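Local coordinates for oxidoreductase, short-chain dehydrogenase/reductase family (Aeromonas hydrophila subsp. hydrophila, PDB 3L6E), which probably works as a nucleotide-dependent oxidoreductase of the short-chain dehydrogenase/reductase family, perhaps reducing 3-dehydrosphinganine in sphingolipid metabolism, at residues G4-L15 with W74-C84; V24-R35 with L47-L58. One frame throughout, in Å; residues are numbered along the deposited sequence.

Contact 1: G4-L15 with W74-C84; sequences GHIIVTGAGSGL and WGGLPELVLHC. With SO4 (sulfate ion), chain C.
Strands 5-9 and 80-84 pair in parallel, Ile6 facing Leu80, Ile7 Val81 and Val8 Leu82, at the centre of the Rossmann-fold sheet of a short-chain dehydrogenase/reductase. Three backbone bonds are nearly straight: Ile7 N to Leu80 O, Leu82 N to Ile7 O (2.7 Å, 172°) and Thr9 N to Leu82 O; Glu79 N to His5 O, more bent, closes the start. Apolar contacts flank them. On one face Ile6 CD1 lies 3.5 Å from Leu80 CB and Val8 runs alongside Leu82; on the other, Ile7 CD1 meets Pro78 CG at 3.6 Å.

The end of helix 61-75 and the residue after it meet the His5 ring on one face and at an edge. Gly75 CA sits over the ring centre in a CH-pi contact, 3.7 Å from the centroid, while His5 ND1 donates to Gly76 O at 2.7 Å from above the carbonyl plane. Ser31 OG holds NE2, so both ring nitrogens are engaged and the rotation is fixed.

Beyond Thr9 lies the glycine-rich turn of the Rossmann fold; a sulfate, probably from the crystallisation liquor, lies at its edge, O3 accepting from Gly12 N at 2.8 Å, consistent with the 2'-phosphate site of an NADP(H)-dependent relative. Ser13 OG bonds to Gly10 O and caps the helix at Gly16 N. At the strand ends Thr9 OG1, turned between its own N and carbonyl carbon (chi1 62°), accepts from Cys84 N at 2.9 Å.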
# COMPACT_ATOMS: atom_id res chain seq x y z
N GLY A 4 -7.07 -5.70 22.16
CA GLY A 4 -6.22 -6.20 21.07
C GLY A 4 -4.75 -6.02 21.38
O GLY A 4 -4.27 -4.89 21.55
N HIS A 5 -4.01 -7.12 21.46
CA HIS A 5 -2.59 -7.07 21.77
C HIS A 5 -1.69 -6.96 20.53
O HIS A 5 -1.76 -7.79 19.61
CB HIS A 5 -2.16 -8.26 22.61
CG HIS A 5 -0.76 -8.17 23.12
ND1 HIS A 5 0.04 -9.28 23.32
CD2 HIS A 5 0.00 -7.09 23.43
CE1 HIS A 5 1.22 -8.89 23.76
NE2 HIS A 5 1.23 -7.57 23.84
N ILE A 6 -0.85 -5.92 20.52
CA ILE A 6 0.12 -5.69 19.46
C ILE A 6 1.52 -5.66 20.04
O ILE A 6 1.75 -5.13 21.12
CB ILE A 6 -0.13 -4.34 18.73
CG1 ILE A 6 -1.61 -4.14 18.40
CG2 ILE A 6 0.81 -4.19 17.47
CD1 ILE A 6 -2.13 -5.03 17.29
N ILE A 7 2.46 -6.26 19.32
CA ILE A 7 3.86 -6.16 19.68
C ILE A 7 4.51 -5.24 18.66
O ILE A 7 4.36 -5.44 17.46
CB ILE A 7 4.54 -7.52 19.65
CG1 ILE A 7 4.05 -8.38 20.83
CG2 ILE A 7 6.08 -7.38 19.73
CD1 ILE A 7 4.59 -9.79 20.76
N VAL A 8 5.27 -4.28 19.14
CA VAL A 8 6.01 -3.39 18.27
C VAL A 8 7.47 -3.36 18.66
O VAL A 8 7.81 -3.00 19.76
CB VAL A 8 5.46 -1.97 18.33
CG1 VAL A 8 6.28 -1.07 17.46
CG2 VAL A 8 4.03 -1.94 17.92
N THR A 9 8.34 -3.74 17.73
CA THR A 9 9.76 -3.67 17.98
C THR A 9 10.30 -2.34 17.50
O THR A 9 9.65 -1.63 16.77
CB THR A 9 10.52 -4.78 17.28
OG1 THR A 9 10.34 -4.65 15.88
CG2 THR A 9 10.04 -6.11 17.71
N GLY A 10 11.50 -2.00 17.93
CA GLY A 10 12.10 -0.73 17.61
C GLY A 10 11.16 0.36 18.03
O GLY A 10 10.93 1.32 17.32
N ALA A 11 10.60 0.20 19.22
CA ALA A 11 9.52 1.08 19.68
C ALA A 11 10.02 2.46 20.09
O ALA A 11 9.24 3.41 20.19
CB ALA A 11 8.78 0.43 20.85
N GLY A 12 11.33 2.56 20.32
CA GLY A 12 11.98 3.83 20.62
C GLY A 12 12.33 4.69 19.41
O GLY A 12 12.70 5.84 19.57
N SER A 13 12.20 4.14 18.20
CA SER A 13 12.42 4.92 16.96
C SER A 13 11.27 5.92 16.74
O SER A 13 10.17 5.74 17.27
CB SER A 13 12.54 3.99 15.75
OG SER A 13 11.33 3.25 15.56
N GLY A 14 11.53 6.98 15.98
CA GLY A 14 10.50 7.99 15.69
C GLY A 14 9.29 7.29 15.10
O GLY A 14 8.15 7.57 15.47
N LEU A 15 9.59 6.34 14.21
CA LEU A 15 8.63 5.48 13.54
C LEU A 15 7.89 4.56 14.51
O LEU A 15 6.66 4.52 14.52
CB LEU A 15 9.38 4.64 12.51
CG LEU A 15 8.78 4.22 11.17
CD1 LEU A 15 9.81 4.41 10.06
CD2 LEU A 15 8.33 2.76 11.22
N TRP A 74 2.16 -10.34 29.60
CA TRP A 74 1.42 -9.12 29.93
C TRP A 74 0.18 -8.88 29.07
O TRP A 74 -0.82 -8.35 29.55
CB TRP A 74 2.37 -7.91 29.87
CG TRP A 74 1.70 -6.57 29.98
CD1 TRP A 74 1.47 -5.86 31.12
CD2 TRP A 74 1.21 -5.77 28.90
NE1 TRP A 74 0.84 -4.68 30.82
CE2 TRP A 74 0.68 -4.59 29.46
CE3 TRP A 74 1.16 -5.93 27.51
CZ2 TRP A 74 0.11 -3.58 28.69
CZ3 TRP A 74 0.60 -4.92 26.73
CH2 TRP A 74 0.08 -3.76 27.32
N GLY A 75 0.22 -9.28 27.80
CA GLY A 75 -0.91 -9.03 26.92
C GLY A 75 -1.54 -10.23 26.27
O GLY A 75 -2.45 -10.08 25.45
N GLY A 76 -1.08 -11.43 26.61
CA GLY A 76 -1.55 -12.63 25.91
C GLY A 76 -0.97 -12.68 24.51
O GLY A 76 -0.15 -11.81 24.12
N LEU A 77 -1.38 -13.68 23.74
CA LEU A 77 -0.88 -13.86 22.38
C LEU A 77 -1.24 -12.63 21.55
O LEU A 77 -2.34 -12.09 21.71
CB LEU A 77 -1.45 -15.13 21.73
CG LEU A 77 -1.14 -16.47 22.38
CD1 LEU A 77 -1.77 -17.61 21.59
CD2 LEU A 77 0.36 -16.70 22.54
N PRO A 78 -0.31 -12.17 20.69
CA PRO A 78 -0.55 -10.99 19.87
C PRO A 78 -1.32 -11.27 18.59
O PRO A 78 -1.20 -12.35 18.02
CB PRO A 78 0.87 -10.51 19.51
CG PRO A 78 1.73 -11.72 19.58
CD PRO A 78 1.09 -12.67 20.57
N GLU A 79 -2.12 -10.29 18.17
CA GLU A 79 -2.72 -10.28 16.84
C GLU A 79 -1.74 -9.73 15.77
O GLU A 79 -1.79 -10.12 14.60
CB GLU A 79 -3.99 -9.42 16.83
CG GLU A 79 -5.01 -9.77 17.91
CD GLU A 79 -6.20 -8.83 17.90
OE1 GLU A 79 -7.31 -9.27 18.31
OE2 GLU A 79 -6.03 -7.66 17.49
N LEU A 80 -0.88 -8.80 16.18
CA LEU A 80 0.03 -8.17 15.23
C LEU A 80 1.41 -8.02 15.82
O LEU A 80 1.56 -7.53 16.95
CB LEU A 80 -0.51 -6.81 14.73
CG LEU A 80 0.42 -5.82 14.01
CD1 LEU A 80 0.91 -6.38 12.69
CD2 LEU A 80 -0.26 -4.45 13.79
N VAL A 81 2.41 -8.49 15.08
CA VAL A 81 3.80 -8.23 15.38
C VAL A 81 4.31 -7.26 14.33
O VAL A 81 4.34 -7.56 13.13
CB VAL A 81 4.66 -9.51 15.48
CG1 VAL A 81 6.13 -9.15 15.79
CG2 VAL A 81 4.16 -10.39 16.62
N LEU A 82 4.64 -6.07 14.80
CA LEU A 82 5.09 -5.00 13.96
C LEU A 82 6.58 -4.88 14.16
O LEU A 82 7.04 -4.43 15.21
CB LEU A 82 4.40 -3.70 14.34
CG LEU A 82 3.74 -2.90 13.23
CD1 LEU A 82 3.30 -1.54 13.73
CD2 LEU A 82 4.67 -2.76 12.05
N HIS A 83 7.34 -5.34 13.19
CA HIS A 83 8.78 -5.31 13.32
C HIS A 83 9.36 -4.08 12.64
O HIS A 83 9.24 -3.92 11.42
CB HIS A 83 9.44 -6.59 12.81
CG HIS A 83 10.91 -6.64 13.08
ND1 HIS A 83 11.85 -6.57 12.07
CD2 HIS A 83 11.60 -6.70 14.24
CE1 HIS A 83 13.06 -6.60 12.61
NE2 HIS A 83 12.93 -6.67 13.91
N CYS A 84 9.95 -3.21 13.44
CA CYS A 84 10.63 -2.03 12.95
C CYS A 84 12.12 -2.22 13.05
O CYS A 84 12.72 -1.84 14.04
CB CYS A 84 10.22 -0.80 13.76
SG CYS A 84 8.52 -0.39 13.55
S SO4 C . 15.05 1.11 19.78
O1 SO4 C . 15.56 2.00 20.82
O2 SO4 C . 15.71 -0.19 19.84
O3 SO4 C . 13.63 0.96 20.07
O4 SO4 C . 15.28 1.71 18.46

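Contact 2: V24-R35 with L47-L58; sequences VERGHQVSMMGR and LGNAVIGIVADL. Unlike the reference sequence in segment 47-58: Asn49 (reference Lys), Val55 (reference Ala). With SO4 (sulfate ion), chain C.
Val51 fits between Val24, Val30 and Met32, filling the hollow where the end of helix 14-25 meets strand 29-34. Its CG1 lies 3.8 Å from Val24 CG2, the two side chains crossing at about a right angle, and also rests on Val30 CB. Its other methyl, CG2, lies 3.8 Å from Met32 CE. Met32 is a selenomethionine whose chain runs out straight and then bends at its last torsion (chi3 -57°), which lays CE over the backbone at Ile52 and Gly53. Val24 CG1 finds Ala50 CB at 3.9 Å, and Leu47 CD1 closes the group from beside Val24 CG2.

The opposite face of the parallel pair carries Ser31, Met33, Ile52 and Ile54. There Ile52 CD1 lies against Ser31 OG, though the unusual torsions of Ile52 make the closeness doubtful, while Ile54 CD1 reaches Ser31 CB; the hydroxyl itself bonds to His5 NE2. Helix 61-75 packs on this face through Ala71 and Trp74.

These strands belong to the beta-alpha-beta unit 29-34, 37-47, 51-55, with strand 51-55 at the sheet edge. Backbone bonds link them from Val30 N to Ala50 O up to Ala56 N to Gly34 O; Gly34 N to Ile54 O is weak. Past the ladder the Arg35 guanidinium stacks on the Asp57 carboxylate, planes 14° apart, Asp57 CG 3.6 Å above the guanidinium plane and offset toward its rim. Arg35 NE and Asp57 OD1 are 3.9 Å apart, a long salt bridge without a directed N-H. Arg35 N donates to sulfate O2 at 2.7 Å, so its backbone serves the anion while the side-chain charge is probably only loosely balanced by Asp57.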
# COMPACT_ATOMS: atom_id res chain seq x y z
N VAL A 24 -2.46 2.74 20.04
CA VAL A 24 -3.08 3.03 21.34
C VAL A 24 -4.35 3.87 21.16
O VAL A 24 -5.40 3.56 21.75
CB VAL A 24 -2.11 3.72 22.32
CG1 VAL A 24 -2.87 4.34 23.53
CG2 VAL A 24 -1.07 2.72 22.80
N GLU A 25 -4.23 4.93 20.36
CA GLU A 25 -5.36 5.80 20.02
C GLU A 25 -6.49 5.02 19.35
O GLU A 25 -7.65 5.38 19.49
CB GLU A 25 -4.90 6.97 19.13
CG GLU A 25 -4.03 8.02 19.84
CD GLU A 25 -3.58 9.17 18.94
OE1 GLU A 25 -3.78 9.10 17.71
OE2 GLU A 25 -3.03 10.16 19.47
N ARG A 26 -6.15 3.96 18.61
CA ARG A 26 -7.15 3.08 18.00
C ARG A 26 -7.63 1.96 18.95
O ARG A 26 -8.28 0.99 18.53
CB ARG A 26 -6.65 2.54 16.65
CG ARG A 26 -6.47 3.60 15.54
CD ARG A 26 -5.41 3.17 14.50
NE ARG A 26 -5.00 4.24 13.57
CZ ARG A 26 -5.27 4.27 12.27
NH1 ARG A 26 -4.84 5.28 11.51
NH2 ARG A 26 -5.97 3.29 11.71
N GLY A 27 -7.29 2.09 20.24
CA GLY A 27 -7.78 1.18 21.28
C GLY A 27 -7.01 -0.10 21.57
O GLY A 27 -7.55 -0.97 22.27
N HIS A 28 -5.78 -0.23 21.08
CA HIS A 28 -4.98 -1.46 21.27
C HIS A 28 -4.07 -1.37 22.50
O HIS A 28 -3.72 -0.28 22.93
CB HIS A 28 -4.08 -1.73 20.05
CG HIS A 28 -4.80 -2.21 18.82
ND1 HIS A 28 -5.10 -1.38 17.77
CD2 HIS A 28 -5.18 -3.46 18.44
CE1 HIS A 28 -5.68 -2.09 16.81
NE2 HIS A 28 -5.73 -3.35 17.19
N GLN A 29 -3.67 -2.52 23.03
CA GLN A 29 -2.60 -2.60 24.02
C GLN A 29 -1.30 -2.93 23.29
O GLN A 29 -1.29 -3.72 22.35
CB GLN A 29 -2.87 -3.71 25.03
CG GLN A 29 -4.17 -3.59 25.79
CD GLN A 29 -4.07 -2.65 26.96
OE1 GLN A 29 -4.16 -1.43 26.80
NE2 GLN A 29 -3.87 -3.21 28.15
N VAL A 30 -0.19 -2.36 23.74
CA VAL A 30 1.03 -2.50 22.95
C VAL A 30 2.22 -2.92 23.79
O VAL A 30 2.55 -2.24 24.75
CB VAL A 30 1.35 -1.19 22.17
CG1 VAL A 30 2.59 -1.35 21.34
CG2 VAL A 30 0.20 -0.81 21.27
N SER A 31 2.83 -4.05 23.45
CA SER A 31 4.08 -4.44 24.07
C SER A 31 5.22 -3.81 23.28
O SER A 31 5.51 -4.22 22.14
CB SER A 31 4.23 -5.96 24.09
OG SER A 31 3.39 -6.52 25.07
N MSE A 32 5.84 -2.79 23.86
CA MSE A 32 6.91 -2.06 23.17
C MSE A 32 8.25 -2.76 23.38
O MSE A 32 8.69 -2.91 24.51
CB MSE A 32 6.99 -0.62 23.68
CG MSE A 32 5.67 0.13 23.64
SE MSE A 32 5.82 1.94 24.34
CE MSE A 32 6.52 1.56 26.11
N MSE A 33 8.91 -3.17 22.31
CA MSE A 33 10.26 -3.71 22.44
C MSE A 33 11.30 -2.77 21.86
O MSE A 33 11.14 -2.29 20.74
CB MSE A 33 10.38 -5.08 21.79
CG MSE A 33 9.47 -6.12 22.43
SE MSE A 33 9.67 -7.83 21.55
CE MSE A 33 8.25 -8.79 22.52
N GLY A 34 12.37 -2.52 22.62
CA GLY A 34 13.42 -1.61 22.19
C GLY A 34 14.73 -1.78 22.93
O GLY A 34 14.77 -2.31 24.04
N ARG A 35 15.80 -1.34 22.29
CA ARG A 35 17.15 -1.41 22.86
C ARG A 35 17.41 -0.30 23.87
O ARG A 35 18.28 -0.43 24.74
CB ARG A 35 18.17 -1.29 21.73
CG ARG A 35 18.91 -2.56 21.37
CD ARG A 35 20.36 -2.48 21.82
NE ARG A 35 20.56 -2.89 23.21
CZ ARG A 35 21.76 -3.11 23.77
NH1 ARG A 35 22.88 -2.95 23.06
NH2 ARG A 35 21.83 -3.49 25.03
N LEU A 47 1.84 7.06 27.85
CA LEU A 47 0.70 6.22 27.48
C LEU A 47 0.19 5.31 28.59
O LEU A 47 -0.90 4.71 28.45
CB LEU A 47 0.99 5.43 26.20
CG LEU A 47 1.51 6.20 24.97
CD1 LEU A 47 2.08 5.25 23.90
CD2 LEU A 47 0.45 7.14 24.38
N GLY A 48 0.96 5.22 29.67
CA GLY A 48 0.53 4.54 30.90
C GLY A 48 0.25 3.06 30.75
O GLY A 48 1.07 2.31 30.21
N ASN A 49 -0.93 2.65 31.21
CA ASN A 49 -1.30 1.23 31.30
C ASN A 49 -1.69 0.58 29.97
O ASN A 49 -1.97 -0.61 29.91
CB ASN A 49 -2.38 1.00 32.39
CG ASN A 49 -3.68 1.79 32.15
OD1 ASN A 49 -4.74 1.37 32.61
ND2 ASN A 49 -3.59 2.92 31.47
N ALA A 50 -1.67 1.38 28.91
CA ALA A 50 -1.92 0.92 27.56
C ALA A 50 -0.71 0.17 26.97
O ALA A 50 -0.84 -0.54 25.98
CB ALA A 50 -2.30 2.08 26.68
N VAL A 51 0.45 0.32 27.60
CA VAL A 51 1.70 -0.24 27.06
C VAL A 51 2.60 -0.78 28.16
O VAL A 51 2.43 -0.45 29.33
CB VAL A 51 2.52 0.83 26.26
CG1 VAL A 51 1.74 1.33 25.02
CG2 VAL A 51 2.91 1.99 27.17
N ILE A 52 3.56 -1.61 27.76
CA ILE A 52 4.73 -1.90 28.58
C ILE A 52 5.99 -1.79 27.74
O ILE A 52 5.99 -2.14 26.56
CB ILE A 52 4.73 -3.34 29.13
CG1 ILE A 52 3.93 -4.24 28.20
CG2 ILE A 52 4.25 -3.38 30.54
CD1 ILE A 52 4.56 -5.55 27.93
N GLY A 53 7.06 -1.34 28.38
CA GLY A 53 8.39 -1.36 27.80
C GLY A 53 9.11 -2.63 28.19
O GLY A 53 9.36 -2.88 29.37
N ILE A 54 9.41 -3.45 27.19
CA ILE A 54 10.29 -4.59 27.37
C ILE A 54 11.62 -4.20 26.73
O ILE A 54 11.69 -3.93 25.53
CB ILE A 54 9.73 -5.85 26.67
CG1 ILE A 54 8.38 -6.25 27.28
CG2 ILE A 54 10.72 -7.00 26.74
CD1 ILE A 54 7.45 -6.86 26.27
N VAL A 55 12.67 -4.12 27.53
CA VAL A 55 13.99 -3.85 26.97
C VAL A 55 14.52 -5.18 26.46
O VAL A 55 14.43 -6.19 27.15
CB VAL A 55 14.95 -3.21 27.98
CG1 VAL A 55 16.33 -2.98 27.34
CG2 VAL A 55 14.40 -1.89 28.50
N ALA A 56 15.03 -5.16 25.22
CA ALA A 56 15.56 -6.34 24.56
C ALA A 56 16.50 -5.92 23.44
O ALA A 56 16.26 -4.93 22.76
CB ALA A 56 14.42 -7.17 23.99
N ASP A 57 17.57 -6.68 23.25
CA ASP A 57 18.40 -6.56 22.06
C ASP A 57 18.03 -7.73 21.16
O ASP A 57 18.38 -8.87 21.43
CB ASP A 57 19.89 -6.56 22.40
CG ASP A 57 20.77 -6.08 21.24
OD1 ASP A 57 20.23 -5.45 20.30
OD2 ASP A 57 21.99 -6.32 21.27
N LEU A 58 17.32 -7.43 20.07
CA LEU A 58 16.68 -8.45 19.26
C LEU A 58 17.59 -9.24 18.33
O LEU A 58 17.12 -9.97 17.45
CB LEU A 58 15.51 -7.83 18.48
CG LEU A 58 14.39 -7.33 19.37
CD1 LEU A 58 13.35 -6.60 18.55
CD2 LEU A 58 13.74 -8.47 20.15
S SO4 C . 15.05 1.11 19.78
O1 SO4 C . 15.56 2.00 20.82
O2 SO4 C . 15.71 -0.19 19.84
O3 SO4 C . 13.63 0.96 20.07
O4 SO4 C . 15.28 1.71 18.46

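Overall arrangement
Contacts 1 and 2 lie side by side in one parallel sheet, their centres about 6 Å apart, with strand order 51-55, 29-34, 5-9, 80-84. Contact 2 is nested within the loop closed by contact 1: the chain runs from strand 5-9 through helix 14-25, strand 29-34, helix 37-47, strand 51-55 and helix 61-75 before returning to strand 80-84. Strands 5-9 and 29-34 join the two contacts, Ile6 O lying 2.8 Å from Ser31 N, and Trp74 of contact 1 packs on Ile52. Both contacts reach the same sulfate, also held by Arg36, between the glycine-rich turn and the end of strand 29-34, where NADP(H)-dependent relatives hold the cofactor's 2'-phosphate.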